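Local structure of exotoxin 6 (Staphylococcus aureus subsp. aureus Mu50, 4ZYS) at residues K14-K19 with S129-D134; S49-V54 with I69-L74; P105-K110 with Y135-R140; I159-K162 with S166-I169. The protein probably acts as a secreted superantigen-like exotoxin built from an OB-fold and a beta-grasp domain, and may bind sugars. All coordinates share one frame; numbering follows the deposited sequence.

Interaction 1 of 4, residues K14-K19 with S129-D134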
loop_
_atom_site.group_PDB
_atom_site.type_symbol
_atom_site.label_atom_id
_atom_site.label_comp_id
_atom_site.label_asym_id
_atom_site.label_seq_id
_atom_site.Cartn_x
_atom_site.Cartn_y
_atom_site.Cartn_z
ATOM N N LYS A 14 12.973 -1.388 7.608
ATOM C CA LYS A 14 13.541 -2.260 6.587
ATOM C C LYS A 14 12.870 -3.641 6.622
ATOM O O LYS A 14 12.426 -4.115 5.578
ATOM C CB LYS A 14 15.060 -2.401 6.747
ATOM C CG LYS A 14 15.757 -2.795 5.445
ATOM C CD LYS A 14 17.212 -3.150 5.679
ATOM C CE LYS A 14 17.952 -3.562 4.424
ATOM N NZ LYS A 14 17.635 -4.960 3.990
ATOM N N HIS A 15 12.779 -4.260 7.818
ATOM C CA HIS A 15 12.191 -5.582 7.999
ATOM C C HIS A 15 10.725 -5.600 7.508
ATOM O O HIS A 15 10.349 -6.445 6.685
ATOM C CB HIS A 15 12.294 -6.024 9.476
ATOM C CG HIS A 15 11.642 -7.344 9.726
ATOM N ND1 HIS A 15 12.270 -8.545 9.376
ATOM C CD2 HIS A 15 10.398 -7.618 10.190
ATOM C CE1 HIS A 15 11.409 -9.502 9.695
ATOM N NE2 HIS A 15 10.267 -8.995 10.185
ATOM N N TYR A 16 9.924 -4.625 7.967
ATOM C CA TYR A 16 8.516 -4.511 7.600
ATOM C C TYR A 16 8.353 -4.347 6.088
ATOM O O TYR A 16 7.589 -5.104 5.471
ATOM C CB TYR A 16 7.856 -3.334 8.359
ATOM C CG TYR A 16 6.385 -3.179 8.065
ATOM C CD1 TYR A 16 5.442 -3.983 8.693
ATOM C CD2 TYR A 16 5.936 -2.254 7.128
ATOM C CE1 TYR A 16 4.090 -3.862 8.408
ATOM C CE2 TYR A 16 4.583 -2.118 6.840
ATOM C CZ TYR A 16 3.664 -2.933 7.475
ATOM O OH TYR A 16 2.331 -2.812 7.194
ATOM N N TYR A 17 9.100 -3.393 5.478
ATOM C CA TYR A 17 8.973 -3.102 4.056
ATOM C C TYR A 17 9.704 -4.116 3.149
ATOM O O TYR A 17 9.503 -4.057 1.941
ATOM C CB TYR A 17 9.363 -1.655 3.762
ATOM C CG TYR A 17 8.229 -0.744 4.195
ATOM C CD1 TYR A 17 7.014 -0.742 3.512
ATOM C CD2 TYR A 17 8.301 -0.027 5.392
ATOM C CE1 TYR A 17 5.941 0.021 3.950
ATOM C CE2 TYR A 17 7.235 0.752 5.831
ATOM C CZ TYR A 17 6.062 0.787 5.097
ATOM O OH TYR A 17 4.991 1.542 5.524
ATOM N N ASN A 18 10.396 -5.126 3.715
ATOM C CA ASN A 18 10.994 -6.221 2.936
ATOM C C ASN A 18 10.120 -7.503 3.024
ATOM O O ASN A 18 10.471 -8.512 2.418
ATOM C CB ASN A 18 12.436 -6.527 3.393
ATOM C CG ASN A 18 13.472 -5.581 2.807
ATOM O OD1 ASN A 18 13.268 -4.952 1.763
ATOM N ND2 ASN A 18 14.608 -5.450 3.466
ATOM N N LYS A 19 8.996 -7.465 3.789
ATOM C CA LYS A 19 8.094 -8.620 3.981
ATOM C C LYS A 19 7.484 -9.073 2.650
ATOM O O LYS A 19 7.072 -8.218 1.868
ATOM C CB LYS A 19 6.965 -8.289 4.973
ATOM C CG LYS A 19 7.387 -8.248 6.424
ATOM C CD LYS A 19 6.257 -7.705 7.281
ATOM C CE LYS A 19 6.397 -7.994 8.760
ATOM N NZ LYS A 19 5.667 -9.224 9.153
ATOM N N SER A 129 -4.837 1.151 -3.531
ATOM C CA SER A 129 -4.729 1.544 -2.133
ATOM C C SER A 129 -3.412 2.246 -1.838
ATOM O O SER A 129 -2.390 1.951 -2.466
ATOM C CB SER A 129 -4.878 0.337 -1.211
ATOM O OG SER A 129 -3.799 -0.568 -1.360
ATOM N N LEU A 130 -3.421 3.117 -0.818
ATOM C CA LEU A 130 -2.215 3.754 -0.345
ATOM C C LEU A 130 -1.281 2.709 0.201
ATOM O O LEU A 130 -0.075 2.896 0.083
ATOM C CB LEU A 130 -2.519 4.825 0.708
ATOM C CG LEU A 130 -3.153 6.105 0.167
ATOM C CD1 LEU A 130 -3.451 7.042 1.280
ATOM C CD2 LEU A 130 -2.248 6.795 -0.840
ATOM N N LYS A 131 -1.818 1.568 0.742
ATOM C CA LYS A 131 -1.001 0.437 1.242
ATOM C C LYS A 131 -0.072 -0.074 0.131
ATOM O O LYS A 131 1.115 -0.293 0.404
ATOM C CB LYS A 131 -1.892 -0.720 1.751
ATOM C CG LYS A 131 -1.094 -1.957 2.198
ATOM C CD LYS A 131 -1.972 -3.191 2.434
ATOM C CE LYS A 131 -1.292 -4.255 3.265
ATOM N NZ LYS A 131 -1.042 -3.797 4.653
ATOM N N GLU A 132 -0.614 -0.297 -1.099
ATOM C CA GLU A 132 0.168 -0.824 -2.236
ATOM C C GLU A 132 1.200 0.200 -2.728
ATOM O O GLU A 132 2.364 -0.155 -2.931
ATOM C CB GLU A 132 -0.753 -1.231 -3.392
ATOM C CG GLU A 132 0.005 -1.697 -4.626
ATOM C CD GLU A 132 -0.848 -2.192 -5.773
ATOM O OE1 GLU A 132 -1.997 -2.616 -5.516
ATOM O OE2 GLU A 132 -0.368 -2.162 -6.931
ATOM N N LEU A 133 0.774 1.473 -2.915
ATOM C CA LEU A 133 1.679 2.518 -3.381
ATOM C C LEU A 133 2.784 2.735 -2.362
ATOM O O LEU A 133 3.932 2.876 -2.744
ATOM C CB LEU A 133 0.925 3.835 -3.653
ATOM C CG LEU A 133 0.045 3.832 -4.890
ATOM C CD1 LEU A 133 -1.080 4.816 -4.757
ATOM C CD2 LEU A 133 0.862 4.074 -6.149
ATOM N N ASP A 134 2.439 2.727 -1.074
ATOM C CA ASP A 134 3.394 2.926 0.023
ATOM C C ASP A 134 4.459 1.825 0.011
ATOM O O ASP A 134 5.643 2.144 -0.061
ATOM C CB ASP A 134 2.661 2.972 1.374
ATOM C CG ASP A 134 3.556 3.007 2.591
ATOM O OD1 ASP A 134 4.265 4.023 2.777
ATOM O OD2 ASP A 134 3.486 2.067 3.395
HETATM O O HOH W 1 1.420 -2.417 4.674
#
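Tyr16 reaches Lys131 through a water rather than directly: its OH lies 4.3 Å from Lys131 NZ, and a water in between donates to Tyr16 OH at 2.7 Å and accepts from Lys131 NZ at 2.8 Å. Both polar ends have further partners, Glu76 for the hydroxyl and the carbonyl of Ile87 for the ammonium, so the bridge is one branch of a wider polar network. With CG turned anti to the backbone N (chi1 -178°), the Tyr16 ring presents an edge to its neighbour, placing CD2 3.5 Å above the centre of the Tyr17 ring.

Tyr17 makes the direct bond. Its OH donates to Asp134 OD2 at 2.7 Å, meeting the syn lone pair, and ring and carboxylate planes stand 81° apart, so the carboxylate lies across the phenol and not flush with it. The same hydroxyl also takes a bond from the backbone N of Leu175; two bonds therefore grip it, and all of this is buried. Asp134 OD1 is held by a salt bridge to Arg138, which fixes the rotation of the carboxylate and probably keeps it ionised.

On the other partner, Ser129 caps the helix, its OG accepting from Glu132 N at 3.2 Å. The contact thus sets the end of helix 10-17 against the first turns of helix 130-145, with Leu74 of strand 69-74 beside Tyr16, and Phe72 of that strand and Ser86 of strand 84-92 beside Lys131.

Interaction 2 of 4, residues S49-V54 with I69-L74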
loop_
_atom_site.group_PDB
_atom_site.type_symbol
_atom_site.label_atom_id
_atom_site.label_comp_id
_atom_site.label_asym_id
_atom_site.label_seq_id
_atom_site.Cartn_x
_atom_site.Cartn_y
_atom_site.Cartn_z
ATOM N N SER A 49 -6.350 -15.553 4.763
ATOM C CA SER A 49 -6.032 -14.221 5.247
ATOM C C SER A 49 -7.258 -13.559 5.829
ATOM O O SER A 49 -8.332 -13.597 5.231
ATOM C CB SER A 49 -5.450 -13.337 4.147
ATOM O OG SER A 49 -4.207 -13.854 3.721
ATOM N N GLN A 50 -7.079 -12.926 6.991
ATOM C CA GLN A 50 -8.089 -12.122 7.661
ATOM C C GLN A 50 -7.584 -10.714 7.531
ATOM O O GLN A 50 -6.467 -10.437 7.959
ATOM C CB GLN A 50 -8.303 -12.540 9.133
ATOM C CG GLN A 50 -9.428 -11.766 9.796
ATOM C CD GLN A 50 -9.320 -11.720 11.308
ATOM O OE1 GLN A 50 -8.357 -11.186 11.870
ATOM N NE2 GLN A 50 -10.364 -12.173 12.007
ATOM N N ILE A 51 -8.352 -9.849 6.882
ATOM C CA ILE A 51 -7.919 -8.486 6.637
ATOM C C ILE A 51 -8.788 -7.495 7.403
ATOM O O ILE A 51 -10.003 -7.457 7.201
ATOM C CB ILE A 51 -7.939 -8.151 5.111
ATOM C CG1 ILE A 51 -7.261 -9.242 4.240
ATOM C CG2 ILE A 51 -7.355 -6.754 4.845
ATOM C CD1 ILE A 51 -7.574 -9.161 2.695
ATOM N N SER A 52 -8.152 -6.636 8.213
ATOM C CA SER A 52 -8.854 -5.554 8.909
ATOM C C SER A 52 -9.241 -4.449 7.940
ATOM O O SER A 52 -8.400 -3.966 7.174
ATOM C CB SER A 52 -7.982 -4.963 10.009
ATOM O OG SER A 52 -7.907 -5.867 11.092
ATOM N N LEU A 53 -10.512 -4.062 7.985
ATOM C CA LEU A 53 -11.101 -2.940 7.258
ATOM C C LEU A 53 -11.308 -1.856 8.302
ATOM O O LEU A 53 -12.369 -1.749 8.934
ATOM C CB LEU A 53 -12.409 -3.324 6.544
ATOM C CG LEU A 53 -12.377 -4.489 5.565
ATOM C CD1 LEU A 53 -13.781 -4.854 5.154
ATOM C CD2 LEU A 53 -11.544 -4.147 4.319
ATOM N N VAL A 54 -10.238 -1.127 8.555
ATOM C CA VAL A 54 -10.230 -0.071 9.555
ATOM C C VAL A 54 -10.081 1.258 8.793
ATOM O O VAL A 54 -9.269 1.356 7.881
ATOM C CB VAL A 54 -9.149 -0.356 10.639
ATOM C CG1 VAL A 54 -7.730 -0.002 10.182
ATOM C CG2 VAL A 54 -9.502 0.300 11.967
ATOM N N ILE A 69 -13.152 -7.965 -5.922
ATOM C CA ILE A 69 -12.139 -7.246 -5.172
ATOM C C ILE A 69 -10.747 -7.643 -5.584
ATOM O O ILE A 69 -10.529 -8.723 -6.144
ATOM C CB ILE A 69 -12.336 -7.435 -3.618
ATOM C CG1 ILE A 69 -12.346 -8.920 -3.187
ATOM C CG2 ILE A 69 -13.572 -6.714 -3.113
ATOM C CD1 ILE A 69 -11.816 -9.211 -1.766
ATOM N N ASP A 70 -9.798 -6.743 -5.301
ATOM C CA ASP A 70 -8.365 -6.986 -5.436
ATOM C C ASP A 70 -7.794 -6.909 -4.055
ATOM O O ASP A 70 -8.286 -6.138 -3.232
ATOM C CB ASP A 70 -7.675 -5.984 -6.380
ATOM C CG ASP A 70 -8.164 -6.030 -7.813
ATOM O OD1 ASP A 70 -8.890 -6.996 -8.167
ATOM O OD2 ASP A 70 -7.856 -5.087 -8.572
ATOM N N VAL A 71 -6.770 -7.718 -3.766
ATOM C CA VAL A 71 -6.176 -7.697 -2.439
ATOM C C VAL A 71 -4.676 -7.538 -2.567
ATOM O O VAL A 71 -4.067 -8.035 -3.514
ATOM C CB VAL A 71 -6.571 -8.919 -1.538
ATOM C CG1 VAL A 71 -8.087 -9.008 -1.369
ATOM C CG2 VAL A 71 -6.009 -10.239 -2.076
ATOM N N PHE A 72 -4.107 -6.764 -1.625
ATOM C CA PHE A 72 -2.686 -6.519 -1.419
ATOM C C PHE A 72 -2.447 -6.879 0.036
ATOM O O PHE A 72 -2.822 -6.107 0.921
ATOM C CB PHE A 72 -2.319 -5.063 -1.754
ATOM C CG PHE A 72 -0.830 -4.822 -1.768
ATOM C CD1 PHE A 72 -0.153 -4.474 -0.601
ATOM C CD2 PHE A 72 -0.097 -4.959 -2.949
ATOM C CE1 PHE A 72 1.235 -4.285 -0.601
ATOM C CE2 PHE A 72 1.290 -4.733 -2.960
ATOM C CZ PHE A 72 1.946 -4.378 -1.786
ATOM N N ILE A 73 -1.935 -8.099 0.286
ATOM C CA ILE A 73 -1.779 -8.678 1.622
ATOM C C ILE A 73 -0.308 -8.722 2.052
ATOM O O ILE A 73 0.553 -9.294 1.380
ATOM C CB ILE A 73 -2.443 -10.109 1.666
ATOM C CG1 ILE A 73 -3.980 -10.037 1.407
ATOM C CG2 ILE A 73 -2.115 -10.922 2.956
ATOM C CD1 ILE A 73 -4.586 -11.343 0.898
ATOM N N LEU A 74 -0.065 -8.161 3.221
ATOM C CA LEU A 74 1.200 -8.147 3.937
ATOM C C LEU A 74 0.919 -8.669 5.362
ATOM O O LEU A 74 0.123 -8.089 6.093
ATOM C CB LEU A 74 1.796 -6.719 3.928
ATOM C CG LEU A 74 3.187 -6.525 4.553
ATOM C CD1 LEU A 74 3.813 -5.278 4.013
ATOM C CD2 LEU A 74 3.085 -6.363 6.067
#
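Across the interior of the OB-fold barrel, Ser49 and Ile51 of strand 47-52 meet Val71 and Ile73 of strand 69-74. The two strands are not neighbours in the sheet: strand 84-92 runs between them in the strand order, and their segment axes pass 8.9 Å apart at 100°, a separation and angle that fit facing walls of a rolled sheet joined by side chains alone.

Ile51 makes the apolar part with a single methyl. Its CG1 branch lies anti to the carbonyl carbon (chi1 -48°) and sends CD1 across to Ile73 CG1 at 3.9 Å and to Val71 CG1 at 4.1 Å. The Ile51 and Ile73 side chains cross at about a right angle, so the methyl lies against the middle of the Ile73 chain.

Ser49 meets the two methyls of Ile73. OG is 3.7 Å from Ile73 CG2 and 3.8 Å from Ile73 CD1, while Ser49 CB is 3.9 Å from that same CD1. Ile40 and Val90 press on Ile51 from neighbouring strands, and Ser86 touches Ile73.

All four residues are buried, and the one polar side-chain group among them, the Ser49 hydroxyl, is paired with Asn84 at the start of the intervening strand. Cohesion between the segments consequently rests on van der Waals fit, with the hydroxyl's polarity met within the same sheet wall instead of across the core.

Interaction 3 of 4, residues P105-K110 with Y135-R140; sequences PILEIK and YRLRER
Leu107 and Leu137 bring methyl to methyl, Leu107 CD1 lying 3.7 Å from Leu137 CD2, with the two side chains sliding past each other in opposite directions. The second methyl of Leu107 serves another partner: CD2 is 3.5 Å from Arg140 NH1, obliquely placed against the guanidinium. Two residues along the strand, Ile109 CD1 touches Arg140 CG at 3.7 Å, the chains crossing at about a right angle. Arg140 accordingly contributes both the aliphatic start of its chain and its charged tip.

Its torsions explain this double use. CG leaves anti to the backbone N, but the chain then folds at chi2 (84°) and chi3 (55°), turning the guanidinium toward Leu107 CD2. There NH1 donates a hydrogen bond to the carbonyl of Leu120 and a weak one to Ser119 OG, which keep the guanidinium beside the Leu107 methyl. Tyr121 packs on both Leu107 and Arg140, and also on Arg136, one turn earlier on the helix, whose NH1 forms a salt bridge with Glu139 OE1 at 3.0 Å.

The segment axes of strand 106-110 and helix 135-140 approach to 10.9 Å at 47°, the layer spacing of a helix lying on a sheet. This is the beta-grasp arrangement: helix 130-145 rests on the mixed sheet, where Ile192 of strand 189-196, next to strand 106-111, touches both Leu107 and Leu137.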
loop_
_atom_site.group_PDB
_atom_site.type_symbol
_atom_site.label_atom_id
_atom_site.label_comp_id
_atom_site.label_asym_id
_atom_site.label_seq_id
_atom_site.Cartn_x
_atom_site.Cartn_y
_atom_site.Cartn_z
ATOM N N PRO A 105 2.628 7.265 -14.399
ATOM C CA PRO A 105 2.826 8.607 -13.837
ATOM C C PRO A 105 4.322 8.936 -13.775
ATOM O O PRO A 105 5.154 8.040 -13.940
ATOM C CB PRO A 105 2.215 8.483 -12.435
ATOM C CG PRO A 105 2.404 7.043 -12.069
ATOM C CD PRO A 105 2.251 6.282 -13.353
ATOM N N ILE A 106 4.670 10.203 -13.563
ATOM C CA ILE A 106 6.072 10.560 -13.433
ATOM C C ILE A 106 6.526 10.026 -12.107
ATOM O O ILE A 106 5.798 10.171 -11.129
ATOM C CB ILE A 106 6.297 12.105 -13.554
ATOM C CG1 ILE A 106 6.093 12.612 -14.985
ATOM C CG2 ILE A 106 7.667 12.555 -13.005
ATOM C CD1 ILE A 106 6.742 11.787 -16.088
ATOM N N LEU A 107 7.665 9.334 -12.073
ATOM C CA LEU A 107 8.219 8.878 -10.804
ATOM C C LEU A 107 9.620 9.405 -10.705
ATOM O O LEU A 107 10.448 9.120 -11.564
ATOM C CB LEU A 107 8.176 7.339 -10.571
ATOM C CG LEU A 107 9.019 6.855 -9.369
ATOM C CD1 LEU A 107 8.424 7.329 -8.005
ATOM C CD2 LEU A 107 9.271 5.366 -9.418
ATOM N N GLU A 108 9.885 10.190 -9.674
ATOM C CA GLU A 108 11.223 10.719 -9.421
ATOM C C GLU A 108 11.640 10.360 -8.021
ATOM O O GLU A 108 10.814 10.408 -7.114
ATOM C CB GLU A 108 11.286 12.235 -9.623
ATOM C CG GLU A 108 11.189 12.687 -11.064
ATOM C CD GLU A 108 11.244 14.196 -11.182
ATOM O OE1 GLU A 108 10.353 14.867 -10.615
ATOM O OE2 GLU A 108 12.206 14.712 -11.794
ATOM N N ILE A 109 12.910 9.981 -7.848
ATOM C CA ILE A 109 13.482 9.643 -6.542
ATOM C C ILE A 109 14.656 10.587 -6.300
ATOM O O ILE A 109 15.583 10.659 -7.110
ATOM C CB ILE A 109 13.859 8.135 -6.401
ATOM C CG1 ILE A 109 12.620 7.228 -6.693
ATOM C CG2 ILE A 109 14.454 7.853 -4.989
ATOM C CD1 ILE A 109 12.764 5.767 -6.404
ATOM N N LYS A 110 14.573 11.355 -5.212
ATOM C CA LYS A 110 15.585 12.334 -4.823
ATOM C C LYS A 110 16.263 11.870 -3.555
ATOM O O LYS A 110 15.591 11.722 -2.542
ATOM C CB LYS A 110 14.945 13.738 -4.652
ATOM C CG LYS A 110 15.849 14.784 -3.996
ATOM C CD LYS A 110 15.391 16.200 -4.279
ATOM C CE LYS A 110 16.010 17.221 -3.346
ATOM N NZ LYS A 110 17.451 17.437 -3.615
ATOM N N TYR A 135 4.037 0.557 -0.035
ATOM C CA TYR A 135 4.955 -0.561 -0.042
ATOM C C TYR A 135 5.861 -0.558 -1.268
ATOM O O TYR A 135 7.072 -0.725 -1.118
ATOM C CB TYR A 135 4.200 -1.900 0.044
ATOM C CG TYR A 135 5.139 -3.086 0.118
ATOM C CD1 TYR A 135 5.644 -3.671 -1.034
ATOM C CD2 TYR A 135 5.496 -3.638 1.340
ATOM C CE1 TYR A 135 6.520 -4.752 -0.974
ATOM C CE2 TYR A 135 6.378 -4.718 1.416
ATOM C CZ TYR A 135 6.880 -5.276 0.253
ATOM O OH TYR A 135 7.744 -6.340 0.288
ATOM N N ARG A 136 5.270 -0.461 -2.471
ATOM C CA ARG A 136 6.013 -0.550 -3.732
ATOM C C ARG A 136 6.984 0.628 -3.919
ATOM O O ARG A 136 8.069 0.437 -4.479
ATOM C CB ARG A 136 5.059 -0.659 -4.932
ATOM C CG ARG A 136 4.225 -1.946 -4.957
ATOM C CD ARG A 136 5.108 -3.182 -5.176
ATOM N NE ARG A 136 4.315 -4.391 -5.379
ATOM C CZ ARG A 136 4.776 -5.621 -5.204
ATOM N NH1 ARG A 136 6.015 -5.819 -4.767
ATOM N NH2 ARG A 136 3.999 -6.658 -5.434
ATOM N N LEU A 137 6.629 1.820 -3.438
ATOM C CA LEU A 137 7.540 2.952 -3.589
ATOM C C LEU A 137 8.714 2.834 -2.582
ATOM O O LEU A 137 9.862 3.093 -2.938
ATOM C CB LEU A 137 6.796 4.287 -3.459
ATOM C CG LEU A 137 5.818 4.608 -4.627
ATOM C CD1 LEU A 137 4.822 5.678 -4.227
ATOM C CD2 LEU A 137 6.548 4.961 -5.901
ATOM N N ARG A 138 8.427 2.375 -1.367
ATOM C CA ARG A 138 9.450 2.160 -0.347
ATOM C C ARG A 138 10.369 1.007 -0.779
ATOM O O ARG A 138 11.559 1.127 -0.579
ATOM C CB ARG A 138 8.809 1.910 1.041
ATOM C CG ARG A 138 8.119 3.169 1.618
ATOM C CD ARG A 138 7.998 3.098 3.116
ATOM N NE ARG A 138 6.857 3.878 3.610
ATOM C CZ ARG A 138 6.768 4.406 4.829
ATOM N NH1 ARG A 138 7.770 4.285 5.687
ATOM N NH2 ARG A 138 5.674 5.056 5.198
ATOM N N GLU A 139 9.838 -0.037 -1.445
ATOM C CA GLU A 139 10.589 -1.190 -1.985
ATOM C C GLU A 139 11.650 -0.745 -3.003
ATOM O O GLU A 139 12.789 -1.197 -2.931
ATOM C CB GLU A 139 9.618 -2.188 -2.647
ATOM C CG GLU A 139 10.268 -3.440 -3.217
ATOM C CD GLU A 139 9.275 -4.428 -3.790
ATOM O OE1 GLU A 139 8.326 -3.986 -4.480
ATOM O OE2 GLU A 139 9.448 -5.645 -3.552
ATOM N N ARG A 140 11.266 0.141 -3.927
ATOM C CA ARG A 140 12.114 0.734 -4.964
ATOM C C ARG A 140 13.220 1.593 -4.298
ATOM O O ARG A 140 14.389 1.429 -4.629
ATOM C CB ARG A 140 11.205 1.565 -5.895
ATOM C CG ARG A 140 11.849 2.263 -7.087
ATOM C CD ARG A 140 12.026 1.409 -8.321
ATOM N NE ARG A 140 10.804 0.769 -8.834
ATOM C CZ ARG A 140 10.107 1.195 -9.880
ATOM N NH1 ARG A 140 10.454 2.311 -10.509
ATOM N NH2 ARG A 140 9.062 0.506 -10.310
#

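Interaction 4 of 4, residues I159-K162 with S166-I169; sequences ITMK and SHTI
Ile159 and His167 form a hydrogen-bonded pair in the antiparallel beta hairpin of strands 155-161 and 166-170. Ile159 N donates to His167 O at 2.8 Å with an angle of 173° at the hydrogen, and His167 N returns a bond to Ile159 O, also 2.8 Å, at 158°; both donors lie in the carbonyl plane of their acceptor. Ile159 O receives in addition a CA-H...O contact from Ser166 CA at 3.1 Å. The next pair, Thr160 with Ser166, is non-hydrogen-bonded, and its side chains lie on the face of the sheet opposite to those of Ile159 and His167.

On the Ile159 face, Met161, present as selenomethionine, packs against the edge of the His167 imidazole. Its chain bends at chi2 and chi3, folding the selenium back along the strand to the ring edge, where SE is 3.9 Å from His167 CD2. The atom sits 86° off the ring normal and 4.8 Å from the ring centroid, a Met-aromatic contact made in the ring plane. Ile184 of strand 183-185 touches Ile159, Met161 and His167 alike, so this face is partly roofed by a further strand.

Toward helix 130-145, Ile159 rests on Leu133, while Ile169 lies against the charged pair Asp134 and Arg138. The two strands meet only loosely on this side, Ile159 CD1 lying 4.4 Å from Ile169 CD1.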
loop_
_atom_site.group_PDB
_atom_site.type_symbol
_atom_site.label_atom_id
_atom_site.label_comp_id
_atom_site.label_asym_id
_atom_site.label_seq_id
_atom_site.Cartn_x
_atom_site.Cartn_y
_atom_site.Cartn_z
ATOM N N ILE A 159 2.340 12.004 -3.654
ATOM C CA ILE A 159 1.547 11.502 -4.768
ATOM C C ILE A 159 0.635 12.655 -5.210
ATOM O O ILE A 159 -0.215 13.100 -4.441
ATOM C CB ILE A 159 0.800 10.172 -4.426
ATOM C CG1 ILE A 159 1.831 9.082 -3.994
ATOM C CG2 ILE A 159 -0.042 9.685 -5.625
ATOM C CD1 ILE A 159 1.282 7.884 -3.216
ATOM N N THR A 160 0.866 13.182 -6.423
ATOM C CA THR A 160 0.079 14.297 -6.936
ATOM C C THR A 160 -0.927 13.780 -7.978
ATOM O O THR A 160 -0.556 13.049 -8.900
ATOM C CB THR A 160 1.002 15.392 -7.488
ATOM O OG1 THR A 160 1.940 15.748 -6.469
ATOM C CG2 THR A 160 0.233 16.636 -7.935
HETATM N N MSE A 161 -2.201 14.188 -7.826
HETATM C CA MSE A 161 -3.298 13.811 -8.718
HETATM C C MSE A 161 -3.440 14.826 -9.845
HETATM O O MSE A 161 -2.844 15.898 -9.749
HETATM C CB MSE A 161 -4.602 13.724 -7.919
HETATM C CG MSE A 161 -4.460 12.902 -6.617
HETATM SE SE MSE A 161 -3.720 11.156 -6.910
HETATM C CE MSE A 161 -5.273 10.392 -7.662
ATOM N N LYS A 162 -4.232 14.495 -10.906
ATOM C CA LYS A 162 -4.477 15.400 -12.047
ATOM C C LYS A 162 -5.145 16.673 -11.596
ATOM O O LYS A 162 -4.855 17.724 -12.152
ATOM C CB LYS A 162 -5.329 14.747 -13.164
ATOM C CG LYS A 162 -4.817 13.379 -13.605
ATOM C CD LYS A 162 -4.880 13.138 -15.116
ATOM C CE LYS A 162 -4.285 11.792 -15.502
ATOM N NZ LYS A 162 -2.881 11.598 -15.027
ATOM N N SER A 166 -2.753 16.250 -3.315
ATOM C CA SER A 166 -1.564 15.476 -3.022
ATOM C C SER A 166 -1.775 14.567 -1.808
ATOM O O SER A 166 -2.533 14.907 -0.890
ATOM C CB SER A 166 -0.358 16.380 -2.811
ATOM O OG SER A 166 -0.527 17.206 -1.676
ATOM N N HIS A 167 -1.125 13.395 -1.834
ATOM C CA HIS A 167 -1.101 12.424 -0.753
ATOM C C HIS A 167 0.341 12.353 -0.292
ATOM O O HIS A 167 1.206 12.072 -1.110
ATOM C CB HIS A 167 -1.634 11.041 -1.206
ATOM C CG HIS A 167 -3.017 11.121 -1.753
ATOM N ND1 HIS A 167 -4.115 11.167 -0.921
ATOM C CD2 HIS A 167 -3.429 11.239 -3.033
ATOM C CE1 HIS A 167 -5.157 11.297 -1.716
ATOM N NE2 HIS A 167 -4.791 11.350 -2.995
ATOM N N THR A 168 0.622 12.690 0.977
ATOM C CA THR A 168 1.998 12.650 1.487
ATOM C C THR A 168 2.143 11.531 2.517
ATOM O O THR A 168 1.248 11.310 3.322
ATOM C CB THR A 168 2.470 13.983 2.056
ATOM O OG1 THR A 168 1.706 14.256 3.223
ATOM C CG2 THR A 168 2.356 15.119 1.065
ATOM N N ILE A 169 3.271 10.810 2.448
ATOM C CA ILE A 169 3.604 9.699 3.330
ATOM C C ILE A 169 4.992 9.918 3.916
ATOM O O ILE A 169 5.966 9.944 3.163
ATOM C CB ILE A 169 3.501 8.316 2.619
ATOM C CG1 ILE A 169 2.116 8.137 1.895
ATOM C CG2 ILE A 169 3.784 7.205 3.627
ATOM C CD1 ILE A 169 1.928 6.833 1.021
#

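How the interactions relate
From the N terminus, interaction 1 opens on helix 10-17 and closes only at the start of helix 130-145, joining the N-terminal helix to the beta-grasp domain. Interaction 2, a short closure across the OB-fold barrel, is nested within that loop. Interaction 3 opens at strand 106-111 before interaction 1 has closed and ends one turn further on the same helix, so the two cross. Interaction 4, a local hairpin, follows in series and shares a sheet with interaction 3. Helix 130-145 is the hub: Tyr135 packs on Leu74 and Phe72 of interaction 2, while Leu133 and Leu137 reach Ile159 of interaction 4. Interactions 2 and 4 do not touch, their nearest atoms about 11 Å apart.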